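Local coordinates for uncharacterized protein MJ0690 (Methanocaldococcus jannaschii, PDB 3K32) that is of unknown function but carries the PP-loop signature of HUP-clan ATP pyrophosphatases and is predicted to be a subunit of a tRNA methyltransferase, at residues V11-G16 with L35-F40; G30-L35 with G57-V62; I43-L48 with E170-H175. All blocks are in the same frame, centred on the assembly; numbering follows the deposited sequence.

Contact 1 of 3, residues V11-G16 with L35-F40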
ATOM      1  N   VAL B  11      -8.979   3.281 -12.446  1.00 29.43           N
ATOM      2  CA  VAL B  11      -7.977   2.281 -12.124  1.00 25.25           C
ATOM      3  C   VAL B  11      -7.385   1.647 -13.376  1.00 28.02           C
ATOM      4  O   VAL B  11      -8.051   0.887 -14.069  1.00 26.67           O
ATOM      5  CB  VAL B  11      -8.605   1.144 -11.309  1.00 14.16           C
ATOM      6  CG1 VAL B  11      -7.523   0.209 -10.770  1.00 17.41           C
ATOM      7  CG2 VAL B  11      -9.467   1.685 -10.191  1.00 19.79           C
ATOM      8  N   LEU B  12      -6.127   1.948 -13.658  1.00 26.87           N
ATOM      9  CA  LEU B  12      -5.414   1.205 -14.683  1.00 26.52           C
ATOM     10  C   LEU B  12      -5.544  -0.261 -14.339  1.00 24.64           C
ATOM     11  O   LEU B  12      -5.333  -0.665 -13.201  1.00 28.11           O
ATOM     12  CB  LEU B  12      -3.952   1.625 -14.731  1.00 27.16           C
ATOM     13  CG  LEU B  12      -3.779   2.971 -15.428  1.00 30.94           C
ATOM     14  CD1 LEU B  12      -2.518   3.677 -14.968  1.00 24.09           C
ATOM     15  CD2 LEU B  12      -3.776   2.749 -16.944  1.00 30.04           C
ATOM     16  N   PHE B  13      -5.915  -1.061 -15.322  1.00 33.47           N
ATOM     17  CA  PHE B  13      -6.346  -2.414 -15.034  1.00 31.93           C
ATOM     18  C   PHE B  13      -5.901  -3.354 -16.153  1.00 37.46           C
ATOM     19  O   PHE B  13      -6.145  -3.088 -17.335  1.00 28.11           O
ATOM     20  CB  PHE B  13      -7.863  -2.406 -14.857  1.00 23.02           C
ATOM     21  CG  PHE B  13      -8.457  -3.735 -14.494  1.00 29.98           C
ATOM     22  CD1 PHE B  13      -8.370  -4.221 -13.197  1.00 29.61           C
ATOM     23  CD2 PHE B  13      -9.157  -4.476 -15.441  1.00 25.28           C
ATOM     24  CE1 PHE B  13      -8.935  -5.438 -12.863  1.00 34.08           C
ATOM     25  CE2 PHE B  13      -9.739  -5.686 -15.103  1.00 31.10           C
ATOM     26  CZ  PHE B  13      -9.619  -6.173 -13.814  1.00 30.10           C
ATOM     27  N   SER B  14      -5.233  -4.442 -15.768  1.00 34.38           N
ATOM     28  CA  SER B  14      -4.668  -5.388 -16.735  1.00 38.00           C
ATOM     29  C   SER B  14      -5.444  -6.691 -16.749  1.00 37.93           C
ATOM     30  O   SER B  14      -5.335  -7.472 -17.692  1.00 38.45           O
ATOM     31  CB  SER B  14      -3.225  -5.716 -16.376  1.00 38.35           C
ATOM     32  OG  SER B  14      -3.206  -6.625 -15.278  1.00 47.45           O
ATOM     33  N   GLY B  15      -6.202  -6.940 -15.685  1.00 27.27           N
ATOM     34  CA  GLY B  15      -6.968  -8.161 -15.586  1.00 20.60           C
ATOM     35  C   GLY B  15      -6.283  -9.250 -14.777  1.00 29.13           C
ATOM     36  O   GLY B  15      -6.900 -10.269 -14.491  1.00 34.90           O
ATOM     37  N   GLY B  16      -5.014  -9.061 -14.411  1.00 25.57           N
ATOM     38  CA  GLY B  16      -4.354 -10.025 -13.528  1.00 19.66           C
ATOM     39  C   GLY B  16      -4.943 -10.025 -12.110  1.00 24.71           C
ATOM     40  O   GLY B  16      -5.673  -9.104 -11.722  1.00 30.58           O
ATOM     41  N   LEU B  35     -12.526   0.807 -14.043  1.00 19.38           N
ATOM     42  CA  LEU B  35     -11.383   0.102 -14.605  1.00 23.02           C
ATOM     43  C   LEU B  35     -11.093   0.618 -16.002  1.00 22.84           C
ATOM     44  O   LEU B  35     -11.998   0.733 -16.835  1.00 32.26           O
ATOM     45  CB  LEU B  35     -11.647  -1.408 -14.651  1.00 22.51           C
ATOM     46  CG  LEU B  35     -11.422  -2.199 -13.362  1.00 28.79           C
ATOM     47  CD1 LEU B  35     -11.783  -1.395 -12.136  1.00 16.96           C
ATOM     48  CD2 LEU B  35     -12.159  -3.543 -13.376  1.00 29.54           C
ATOM     49  N   ILE B  36      -9.833   0.938 -16.247  1.00 29.05           N
ATOM     50  CA  ILE B  36      -9.390   1.326 -17.577  1.00 36.45           C
ATOM     51  C   ILE B  36      -8.102   0.584 -18.029  1.00 32.10           C
ATOM     52  O   ILE B  36      -7.161   0.352 -17.255  1.00 29.24           O
ATOM     53  CB  ILE B  36      -9.215   2.847 -17.680  1.00 33.15           C
ATOM     54  CG1 ILE B  36      -7.972   3.275 -16.932  1.00 34.58           C
ATOM     55  CG2 ILE B  36     -10.434   3.589 -17.138  1.00 28.77           C
ATOM     56  CD1 ILE B  36      -6.792   3.398 -17.849  1.00 48.31           C
ATOM     57  N   THR B  37      -8.096   0.200 -19.293  1.00 23.27           N
ATOM     58  CA  THR B  37      -6.981  -0.495 -19.903  1.00 24.53           C
ATOM     59  C   THR B  37      -6.505   0.305 -21.114  1.00 23.83           C
ATOM     60  O   THR B  37      -7.281   0.587 -22.026  1.00 23.14           O
ATOM     61  CB  THR B  37      -7.408  -1.903 -20.398  1.00 24.42           C
ATOM     62  OG1 THR B  37      -7.994  -2.640 -19.324  1.00 34.78           O
ATOM     63  CG2 THR B  37      -6.217  -2.676 -20.926  1.00 19.00           C
ATOM     64  N   ILE B  38      -5.234   0.676 -21.112  1.00 23.03           N
ATOM     65  CA  ILE B  38      -4.640   1.358 -22.243  1.00 22.12           C
ATOM     66  C   ILE B  38      -4.582   0.454 -23.461  1.00 27.65           C
ATOM     67  O   ILE B  38      -4.292  -0.740 -23.343  1.00 27.77           O
ATOM     68  CB  ILE B  38      -3.204   1.813 -21.933  1.00 25.80           C
ATOM     69  CG1 ILE B  38      -3.194   2.832 -20.791  1.00 23.68           C
ATOM     70  CG2 ILE B  38      -2.515   2.355 -23.188  1.00 20.77           C
ATOM     71  CD1 ILE B  38      -4.339   3.814 -20.838  1.00 16.15           C
ATOM     72  N   ASN B  39      -4.868   1.036 -24.624  1.00 32.76           N
ATOM     73  CA  ASN B  39      -4.568   0.424 -25.922  1.00 27.42           C
ATOM     74  C   ASN B  39      -3.809   1.386 -26.840  1.00 30.04           C
ATOM     75  O   ASN B  39      -4.055   2.594 -26.844  1.00 32.76           O
ATOM     76  CB  ASN B  39      -5.840  -0.062 -26.623  1.00 19.10           C
ATOM     77  CG  ASN B  39      -5.529  -0.919 -27.820  1.00 28.37           C
ATOM     78  OD1 ASN B  39      -5.798  -0.544 -28.962  1.00 27.94           O
ATOM     79  ND2 ASN B  39      -4.896  -2.063 -27.569  1.00 29.54           N
ATOM     80  N   PHE B  40      -2.884   0.861 -27.634  1.00 42.25           N
ATOM     81  CA  PHE B  40      -2.064   1.738 -28.469  1.00 42.88           C
ATOM     82  C   PHE B  40      -2.341   1.537 -29.952  1.00 37.24           C
ATOM     83  O   PHE B  40      -1.571   2.007 -30.788  1.00 28.66           O
ATOM     84  CB  PHE B  40      -0.573   1.512 -28.213  1.00 37.10           C
ATOM     85  CG  PHE B  40      -0.121   1.847 -26.822  1.00 30.33           C
ATOM     86  CD1 PHE B  40      -0.005   0.851 -25.858  1.00 26.07           C
ATOM     87  CD2 PHE B  40       0.226   3.150 -26.482  1.00 39.57           C
ATOM     88  CE1 PHE B  40       0.435   1.145 -24.565  1.00 32.15           C
ATOM     89  CE2 PHE B  40       0.682   3.461 -25.186  1.00 34.69           C
ATOM     90  CZ  PHE B  40       0.783   2.454 -24.226  1.00 31.65           C
TER
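Val11 continues the pairing of two parallel strands, its carbonyl O taking the N-H of Ile36 (O to N 2.8 Å) in an almost straight bond at 176°, while its CB rests 4.2 Å from Leu35 CD1. Leu12 turns to the other face, which helix 84-98 covers. There its CD2 meets Ile36 CD1 at a tight 3.2 Å and also reaches Ile38 CG1; Ile36 chi2, 96°, is far from staggered, consistent with some crowding. Phe13 closes the ladder, its N donating to Ile36 O at 2.7 Å, more bent than the first bond. With CG anti to the backbone N (chi1 -178°), its ring lies under Leu35, whose CD2 sits 3.5 Å from the ring centroid, straight over one face, as a CH-pi contact. Gly15 N lies over the opposite face, so the ring is sandwiched. Thr37 OG1, whose position is less certain, donates to Phe13 O. Ser14 then begins the Ser-Gly-Gly of the PP-loop, its OG accepting from Gly16 N in an ST turn just before helix 17-28. Backbone bonds and a clamped aromatic ring thus fix the start of a loop that, as in relatives, probably handles nucleotide phosphate.

Contact 2 of 3, residues G30-L35 with G57-V62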
ATOM      1  N   GLY B  30     -15.144   2.111  -0.419  1.00 22.01           N
ATOM      2  CA  GLY B  30     -16.244   2.996  -0.748  1.00 26.12           C
ATOM      3  C   GLY B  30     -16.127   3.757  -2.056  1.00 29.51           C
ATOM      4  O   GLY B  30     -16.959   4.601  -2.342  1.00 33.64           O
ATOM      5  N   TYR B  31     -15.114   3.456  -2.860  1.00 33.20           N
ATOM      6  CA  TYR B  31     -14.959   4.138  -4.143  1.00 30.91           C
ATOM      7  C   TYR B  31     -15.732   3.456  -5.243  1.00 34.15           C
ATOM      8  O   TYR B  31     -15.886   2.237  -5.240  1.00 34.69           O
ATOM      9  CB  TYR B  31     -13.512   4.151  -4.589  1.00 19.40           C
ATOM     10  CG  TYR B  31     -12.589   5.001  -3.761  1.00 26.03           C
ATOM     11  CD1 TYR B  31     -12.482   6.348  -3.988  1.00 24.11           C
ATOM     12  CD2 TYR B  31     -11.783   4.438  -2.784  1.00 24.01           C
ATOM     13  CE1 TYR B  31     -11.631   7.116  -3.255  1.00 30.27           C
ATOM     14  CE2 TYR B  31     -10.932   5.206  -2.042  1.00 23.77           C
ATOM     15  CZ  TYR B  31     -10.852   6.547  -2.283  1.00 31.75           C
ATOM     16  OH  TYR B  31      -9.995   7.340  -1.549  1.00 36.35           O
ATOM     17  N   ASN B  32     -16.183   4.239  -6.212  1.00 28.41           N
ATOM     18  CA  ASN B  32     -16.683   3.648  -7.437  1.00 28.19           C
ATOM     19  C   ASN B  32     -15.551   3.505  -8.460  1.00 28.77           C
ATOM     20  O   ASN B  32     -15.136   4.489  -9.078  1.00 27.34           O
ATOM     21  CB  ASN B  32     -17.813   4.479  -8.003  1.00 33.24           C
ATOM     22  CG  ASN B  32     -18.597   3.729  -9.035  1.00 45.27           C
ATOM     23  OD1 ASN B  32     -18.486   2.507  -9.135  1.00 41.99           O
ATOM     24  ND2 ASN B  32     -19.397   4.448  -9.814  1.00 60.42           N
ATOM     25  N   PRO B  33     -15.024   2.282  -8.619  1.00 25.01           N
ATOM     26  CA  PRO B  33     -13.874   2.043  -9.491  1.00 32.08           C
ATOM     27  C   PRO B  33     -14.264   1.972 -10.963  1.00 34.47           C
ATOM     28  O   PRO B  33     -15.141   1.201 -11.344  1.00 33.13           O
ATOM     29  CB  PRO B  33     -13.363   0.664  -9.040  1.00 32.93           C
ATOM     30  CG  PRO B  33     -14.115   0.337  -7.799  1.00 28.75           C
ATOM     31  CD  PRO B  33     -15.430   1.049  -7.938  1.00 26.64           C
ATOM     32  N   HIS B  34     -13.618   2.793 -11.777  1.00 34.48           N
ATOM     33  CA  HIS B  34     -13.769   2.707 -13.219  1.00 27.75           C
ATOM     34  C   HIS B  34     -12.484   2.106 -13.774  1.00 24.96           C
ATOM     35  O   HIS B  34     -11.463   2.793 -13.907  1.00 21.77           O
ATOM     36  CB  HIS B  34     -14.056   4.087 -13.806  1.00 28.40           C
ATOM     37  CG  HIS B  34     -15.381   4.653 -13.385  1.00 50.97           C
ATOM     38  ND1 HIS B  34     -15.686   4.936 -12.069  1.00 52.86           N
ATOM     39  CD2 HIS B  34     -16.483   4.977 -14.103  1.00 56.59           C
ATOM     40  CE1 HIS B  34     -16.917   5.409 -11.995  1.00 48.07           C
ATOM     41  NE2 HIS B  34     -17.423   5.449 -13.213  1.00 50.31           N
ATOM     42  N   LEU B  35     -12.526   0.807 -14.043  1.00 19.38           N
ATOM     43  CA  LEU B  35     -11.383   0.102 -14.605  1.00 23.02           C
ATOM     44  C   LEU B  35     -11.093   0.618 -16.002  1.00 22.84           C
ATOM     45  O   LEU B  35     -11.998   0.733 -16.835  1.00 32.26           O
ATOM     46  CB  LEU B  35     -11.647  -1.408 -14.651  1.00 22.51           C
ATOM     47  CG  LEU B  35     -11.422  -2.199 -13.362  1.00 28.79           C
ATOM     48  CD1 LEU B  35     -11.783  -1.395 -12.136  1.00 16.96           C
ATOM     49  CD2 LEU B  35     -12.159  -3.543 -13.376  1.00 29.54           C
ATOM     50  N   GLY B  57     -17.697  -7.507 -11.970  1.00 27.36           N
ATOM     51  CA  GLY B  57     -18.805  -6.567 -11.959  1.00 36.80           C
ATOM     52  C   GLY B  57     -18.421  -5.087 -11.941  1.00 36.41           C
ATOM     53  O   GLY B  57     -19.139  -4.257 -11.387  1.00 32.17           O
ATOM     54  N   PHE B  58     -17.290  -4.741 -12.544  1.00 35.22           N
ATOM     55  CA  PHE B  58     -16.875  -3.339 -12.574  1.00 34.27           C
ATOM     56  C   PHE B  58     -17.009  -2.729 -13.956  1.00 33.03           C
ATOM     57  O   PHE B  58     -16.813  -3.407 -14.965  1.00 44.03           O
ATOM     58  CB  PHE B  58     -15.440  -3.181 -12.080  1.00 26.24           C
ATOM     59  CG  PHE B  58     -15.282  -3.430 -10.616  1.00 43.67           C
ATOM     60  CD1 PHE B  58     -16.207  -2.918  -9.712  1.00 54.55           C
ATOM     61  CD2 PHE B  58     -14.214  -4.168 -10.133  1.00 41.70           C
ATOM     62  CE1 PHE B  58     -16.070  -3.143  -8.360  1.00 49.79           C
ATOM     63  CE2 PHE B  58     -14.071  -4.391  -8.782  1.00 39.34           C
ATOM     64  CZ  PHE B  58     -14.998  -3.871  -7.891  1.00 40.74           C
ATOM     65  N   LYS B  59     -17.341  -1.447 -13.996  1.00 30.03           N
ATOM     66  CA  LYS B  59     -17.391  -0.724 -15.259  1.00 34.22           C
ATOM     67  C   LYS B  59     -16.011  -0.718 -15.937  1.00 34.79           C
ATOM     68  O   LYS B  59     -14.988  -0.499 -15.286  1.00 31.22           O
ATOM     69  CB  LYS B  59     -17.858   0.703 -15.018  1.00 27.95           C
ATOM     70  CG  LYS B  59     -19.134   0.821 -14.233  1.00 34.21           C
ATOM     71  CD  LYS B  59     -19.300   2.252 -13.734  1.00 52.92           C
ATOM     72  CE  LYS B  59     -20.391   2.372 -12.667  1.00 58.47           C
ATOM     73  NZ  LYS B  59     -19.980   1.771 -11.374  1.00 52.52           N
ATOM     74  N   HIS B  60     -15.971  -0.951 -17.241  1.00 34.17           N
ATOM     75  CA  HIS B  60     -14.676  -0.996 -17.919  1.00 43.04           C
ATOM     76  C   HIS B  60     -14.664  -0.188 -19.203  1.00 39.13           C
ATOM     77  O   HIS B  60     -15.664  -0.109 -19.911  1.00 44.56           O
ATOM     78  CB  HIS B  60     -14.238  -2.440 -18.191  1.00 38.06           C
ATOM     79  CG  HIS B  60     -12.892  -2.559 -18.837  1.00 35.95           C
ATOM     80  ND1 HIS B  60     -11.719  -2.584 -18.115  1.00 41.28           N
ATOM     81  CD2 HIS B  60     -12.532  -2.698 -20.138  1.00 31.49           C
ATOM     82  CE1 HIS B  60     -10.693  -2.718 -18.942  1.00 36.14           C
ATOM     83  NE2 HIS B  60     -11.163  -2.784 -20.175  1.00 25.66           N
ATOM     84  N   LYS B  61     -13.508   0.396 -19.487  1.00 30.06           N
ATOM     85  CA  LYS B  61     -13.315   1.258 -20.637  1.00 33.20           C
ATOM     86  C   LYS B  61     -11.910   1.033 -21.181  1.00 33.31           C
ATOM     87  O   LYS B  61     -10.970   0.826 -20.414  1.00 33.92           O
ATOM     88  CB  LYS B  61     -13.487   2.715 -20.200  1.00 43.86           C
ATOM     89  CG  LYS B  61     -13.371   3.747 -21.306  1.00 47.37           C
ATOM     90  CD  LYS B  61     -14.376   4.870 -21.076  1.00 54.99           C
ATOM     91  CE  LYS B  61     -13.721   6.232 -20.997  1.00 59.60           C
ATOM     92  NZ  LYS B  61     -12.886   6.363 -19.775  1.00 64.28           N
ATOM     93  N   VAL B  62     -11.755   1.050 -22.498  1.00 29.01           N
ATOM     94  CA  VAL B  62     -10.408   1.080 -23.047  1.00 22.75           C
ATOM     95  C   VAL B  62     -10.077   2.448 -23.615  1.00 25.52           C
ATOM     96  O   VAL B  62     -10.854   3.040 -24.337  1.00 33.11           O
ATOM     97  CB  VAL B  62     -10.091  -0.054 -24.070  1.00 29.23           C
ATOM     98  CG1 VAL B  62     -11.123  -1.189 -24.009  1.00 20.47           C
ATOM     99  CG2 VAL B  62      -9.911   0.498 -25.464  1.00 28.30           C
TER
HETATM  100  O   HOH W   1     -17.764   0.222 -11.492  1.00 47.04           O
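The beta-alpha-beta crossover made by strand 32-39, helix 47-56 and strand 59-64 brings these segments together as parallel neighbours at the margin of the central sheet. Its firmest backbone link is Lys61 N to Leu35 O (3.1 Å), donated in the carbonyl plane; the bond from Leu35 N to Lys59 O is weak. On the Phe58 side, Pro33 CG hangs 4.0 Å from Phe58 CE1, over one face of the ring, toward its rim, and Leu35 CD2 packs against Phe58 CB at 3.5 Å, near the ring edge. The other side is polar. Lys59 runs alongside His34, then bends at its last torsion (chi4 72°), so that NZ crosses to Asn32 OD1 (2.8 Å) on a lone pair in the amide plane. A water accepts from Lys59 NZ at 2.7 Å and from Lys59 N at 3.0 Å, and donates to Pro33 O at 2.8 Å. An alanine in place of Asn32 would remove the OD1 acceptor and the amide's weak bond to Asp8, and would probably let the lysine tip wander. His34 ND1 gives its proton to Asn32 O (3.1 Å), in the imidazole plane. The nearby ammonium may disfavour a second proton on His34.

Contact 3 of 3, residues I43-L48 with E170-H175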
ATOM      1  N   ILE B  43      -2.505  -4.076 -31.279  1.00 49.29           N
ATOM      2  CA  ILE B  43      -3.410  -5.233 -31.231  1.00 40.15           C
ATOM      3  C   ILE B  43      -4.414  -5.149 -30.065  1.00 36.39           C
ATOM      4  O   ILE B  43      -4.192  -4.440 -29.079  1.00 27.52           O
ATOM      5  CB  ILE B  43      -2.641  -6.592 -31.189  1.00 39.23           C
ATOM      6  CG1 ILE B  43      -1.735  -6.690 -29.953  1.00 44.39           C
ATOM      7  CG2 ILE B  43      -1.822  -6.797 -32.454  1.00 28.21           C
ATOM      8  CD1 ILE B  43      -0.967  -8.039 -29.843  1.00 20.50           C
ATOM      9  N   PRO B  44      -5.536  -5.873 -30.182  1.00 40.88           N
ATOM     10  CA  PRO B  44      -6.589  -5.811 -29.159  1.00 40.40           C
ATOM     11  C   PRO B  44      -6.259  -6.607 -27.888  1.00 39.88           C
ATOM     12  O   PRO B  44      -7.086  -7.369 -27.398  1.00 46.50           O
ATOM     13  CB  PRO B  44      -7.800  -6.412 -29.880  1.00 37.35           C
ATOM     14  CG  PRO B  44      -7.202  -7.341 -30.876  1.00 34.17           C
ATOM     15  CD  PRO B  44      -5.954  -6.656 -31.359  1.00 30.56           C
ATOM     16  N   SER B  45      -5.067  -6.398 -27.345  1.00 30.83           N
ATOM     17  CA  SER B  45      -4.620  -7.144 -26.180  1.00 32.90           C
ATOM     18  C   SER B  45      -5.454  -6.883 -24.911  1.00 39.75           C
ATOM     19  O   SER B  45      -5.205  -7.498 -23.871  1.00 51.28           O
ATOM     20  CB  SER B  45      -3.129  -6.877 -25.913  1.00 42.36           C
ATOM     21  OG  SER B  45      -2.895  -5.534 -25.499  1.00 47.77           O
ATOM     22  N   TYR B  46      -6.441  -5.996 -24.993  1.00 28.49           N
ATOM     23  CA  TYR B  46      -7.235  -5.649 -23.817  1.00 39.53           C
ATOM     24  C   TYR B  46      -8.376  -6.626 -23.561  1.00 47.03           C
ATOM     25  O   TYR B  46      -9.086  -6.515 -22.568  1.00 50.81           O
ATOM     26  CB  TYR B  46      -7.826  -4.255 -23.978  1.00 35.62           C
ATOM     27  CG  TYR B  46      -8.612  -4.129 -25.247  1.00 39.23           C
ATOM     28  CD1 TYR B  46      -9.968  -4.437 -25.278  1.00 37.14           C
ATOM     29  CD2 TYR B  46      -7.995  -3.740 -26.426  1.00 40.08           C
ATOM     30  CE1 TYR B  46     -10.694  -4.337 -26.441  1.00 39.55           C
ATOM     31  CE2 TYR B  46      -8.712  -3.637 -27.598  1.00 44.13           C
ATOM     32  CZ  TYR B  46     -10.062  -3.940 -27.600  1.00 39.08           C
ATOM     33  OH  TYR B  46     -10.773  -3.835 -28.765  1.00 31.57           O
ATOM     34  N   LYS B  47      -8.570  -7.576 -24.461  1.00 46.90           N
ATOM     35  CA  LYS B  47      -9.714  -8.469 -24.335  1.00 49.44           C
ATOM     36  C   LYS B  47      -9.801  -9.136 -22.942  1.00 40.77           C
ATOM     37  O   LYS B  47     -10.873  -9.206 -22.345  1.00 36.52           O
ATOM     38  CB  LYS B  47      -9.743  -9.472 -25.501  1.00 40.54           C
ATOM     39  CG  LYS B  47      -9.644 -10.929 -25.108  1.00 51.96           C
ATOM     40  CD  LYS B  47     -11.022 -11.570 -25.026  1.00 63.18           C
ATOM     41  CE  LYS B  47     -11.744 -11.539 -26.373  1.00 70.78           C
ATOM     42  NZ  LYS B  47     -13.148 -12.037 -26.279  1.00 68.89           N
ATOM     43  N   LEU B  48      -8.669  -9.584 -22.414  1.00 36.92           N
ATOM     44  CA  LEU B  48      -8.642 -10.260 -21.117  1.00 43.15           C
ATOM     45  C   LEU B  48      -9.195  -9.376 -19.983  1.00 40.86           C
ATOM     46  O   LEU B  48     -10.071  -9.783 -19.211  1.00 33.05           O
ATOM     47  CB  LEU B  48      -7.210 -10.713 -20.799  1.00 43.74           C
ATOM     48  CG  LEU B  48      -6.940 -11.720 -19.665  1.00 52.34           C
ATOM     49  CD1 LEU B  48      -6.321 -11.042 -18.440  1.00 56.93           C
ATOM     50  CD2 LEU B  48      -8.189 -12.513 -19.287  1.00 38.87           C
ATOM     51  N   GLU B 170       3.003  -5.088 -22.190  1.00 36.28           N
ATOM     52  CA  GLU B 170       3.779  -6.174 -22.763  1.00 44.40           C
ATOM     53  C   GLU B 170       3.331  -6.594 -24.179  1.00 42.80           C
ATOM     54  O   GLU B 170       4.041  -6.366 -25.152  1.00 40.11           O
ATOM     55  CB  GLU B 170       3.739  -7.363 -21.806  1.00 52.44           C
ATOM     56  CG  GLU B 170       5.075  -8.025 -21.593  1.00 57.27           C
ATOM     57  CD  GLU B 170       5.210  -8.643 -20.213  1.00 57.65           C
ATOM     58  OE1 GLU B 170       5.620  -7.922 -19.268  1.00 43.71           O
ATOM     59  OE2 GLU B 170       4.915  -9.853 -20.079  1.00 64.83           O
ATOM     60  N   ALA B 171       2.153  -7.200 -24.284  1.00 44.61           N
ATOM     61  CA  ALA B 171       1.686  -7.762 -25.547  1.00 37.04           C
ATOM     62  C   ALA B 171       1.876  -6.811 -26.720  1.00 39.48           C
ATOM     63  O   ALA B 171       2.422  -7.202 -27.757  1.00 39.55           O
ATOM     64  CB  ALA B 171       0.237  -8.183 -25.435  1.00 38.19           C
ATOM     65  N   GLU B 172       1.419  -5.569 -26.554  1.00 39.14           N
ATOM     66  CA  GLU B 172       1.507  -4.580 -27.629  1.00 37.94           C
ATOM     67  C   GLU B 172       2.960  -4.235 -27.934  1.00 34.68           C
ATOM     68  O   GLU B 172       3.314  -3.954 -29.081  1.00 26.72           O
ATOM     69  CB  GLU B 172       0.664  -3.317 -27.348  1.00 34.24           C
ATOM     70  CG  GLU B 172      -0.850  -3.580 -27.387  1.00 38.64           C
ATOM     71  CD  GLU B 172      -1.706  -2.350 -27.712  1.00 45.15           C
ATOM     72  OE1 GLU B 172      -1.911  -1.492 -26.821  1.00 46.34           O
ATOM     73  OE2 GLU B 172      -2.209  -2.265 -28.855  1.00 44.39           O
ATOM     74  N   ILE B 173       3.804  -4.271 -26.907  1.00 33.45           N
ATOM     75  CA  ILE B 173       5.221  -4.031 -27.111  1.00 34.09           C
ATOM     76  C   ILE B 173       5.821  -5.234 -27.826  1.00 42.07           C
ATOM     77  O   ILE B 173       6.524  -5.100 -28.829  1.00 34.96           O
ATOM     78  CB  ILE B 173       5.936  -3.799 -25.784  1.00 34.08           C
ATOM     79  CG1 ILE B 173       5.294  -2.612 -25.056  1.00 33.87           C
ATOM     80  CG2 ILE B 173       7.439  -3.587 -26.010  1.00 25.45           C
ATOM     81  CD1 ILE B 173       6.020  -2.183 -23.807  1.00 25.37           C
ATOM     82  N   ARG B 174       5.511  -6.412 -27.296  1.00 48.87           N
ATOM     83  CA  ARG B 174       5.956  -7.668 -27.860  1.00 49.93           C
ATOM     84  C   ARG B 174       5.661  -7.681 -29.357  1.00 45.84           C
ATOM     85  O   ARG B 174       6.512  -8.050 -30.171  1.00 43.21           O
ATOM     86  CB  ARG B 174       5.232  -8.819 -27.159  1.00 57.50           C
ATOM     87  CG  ARG B 174       6.087 -10.044 -26.886  1.00 66.14           C
ATOM     88  CD  ARG B 174       5.469 -10.905 -25.788  1.00 82.15           C
ATOM     89  NE  ARG B 174       5.140 -12.252 -26.260  1.00101.10           N
ATOM     90  CZ  ARG B 174       4.890 -13.289 -25.462  1.00107.37           C
ATOM     91  NH1 ARG B 174       4.937 -13.144 -24.143  1.00109.11           N
ATOM     92  NH2 ARG B 174       4.601 -14.478 -25.982  1.00104.88           N
ATOM     93  N   HIS B 175       4.457  -7.255 -29.715  1.00 34.49           N
ATOM     94  CA  HIS B 175       4.030  -7.313 -31.099  1.00 40.22           C
ATOM     95  C   HIS B 175       4.899  -6.467 -32.019  1.00 47.93           C
ATOM     96  O   HIS B 175       5.309  -6.914 -33.093  1.00 40.62           O
ATOM     97  CB  HIS B 175       2.582  -6.880 -31.227  1.00 39.71           C
ATOM     98  CG  HIS B 175       1.931  -7.358 -32.483  1.00 47.93           C
ATOM     99  ND1 HIS B 175       1.820  -6.570 -33.610  1.00 53.41           N
ATOM    100  CD2 HIS B 175       1.374  -8.548 -32.798  1.00 50.82           C
ATOM    101  CE1 HIS B 175       1.212  -7.252 -34.562  1.00 48.99           C
ATOM    102  NE2 HIS B 175       0.930  -8.457 -34.096  1.00 49.94           N
TER
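Glu172 and His175, one turn apart on helix 169-180, grip Ile43 from two directions, and here the packing is closest. Ile43 N donates to Glu172 OE2 at 3.0 Å, using the anti lone pair, turned away from the other oxygen. That carboxylate has further work: OE1 takes the N-H of Phe40, and OE2 a weak bond from Val42 N, so one acid gathers several amides of the same loop. Ile43 O also comes within 3.0 Å of Glu172 OE2, an acceptor pair that should repel, although Asn39 ND2 donates to this carbonyl and probably eases the clash. Ile43 CG1 takes the crowded position between backbone N and carbonyl carbon (chi1 60°). CG2 is thereby set over the middle of the His175 imidazole, 3.5 Å from its centroid and nearly on the ring normal, a CH-pi contact; Ile43 CD1 lies 3.8 Å from His175 CD2. Nearer the helix start, Ser45 CB touches Ala171 CB at 3.6 Å, and Ser45 OG leans on Glu172 CG at 3.4 Å. The other flank is looser: Pro44 faces away, exposed, Lys47 takes no part, and the poorly ordered Arg174 leads off from the helix. Pro44 centres an inverse gamma turn and starts a type I turn ending at Lys47, a connection from strand 32-39 into helix 47-56 at the C-terminal edge of the parallel sheet, the edge where Rossmann-like folds gather their sites.

Contacts 1 and 2 share Leu35 and use the two edges of strand 32-39, so that strands 8-12, 32-39 and 59-64 become neighbours in the parallel sheet. Contact 1 is the buried member, its centre about 5 Å from that of the chain, chiefly apolar beyond its backbone ladder. Contact 2, its centre about 14 Å from the chain's, at an outermost strand, keeps one apolar face but turns amide, ammonium and water to the other. Contact 3, without strand pairing, fastens the loop after strand 32-39 to a much later helix, by a carboxylate-to-amide bond and CH-pi packing. It still meets contact 1 through the same Glu172 carboxylate and brushes contact 2 through Tyr46 and Val62.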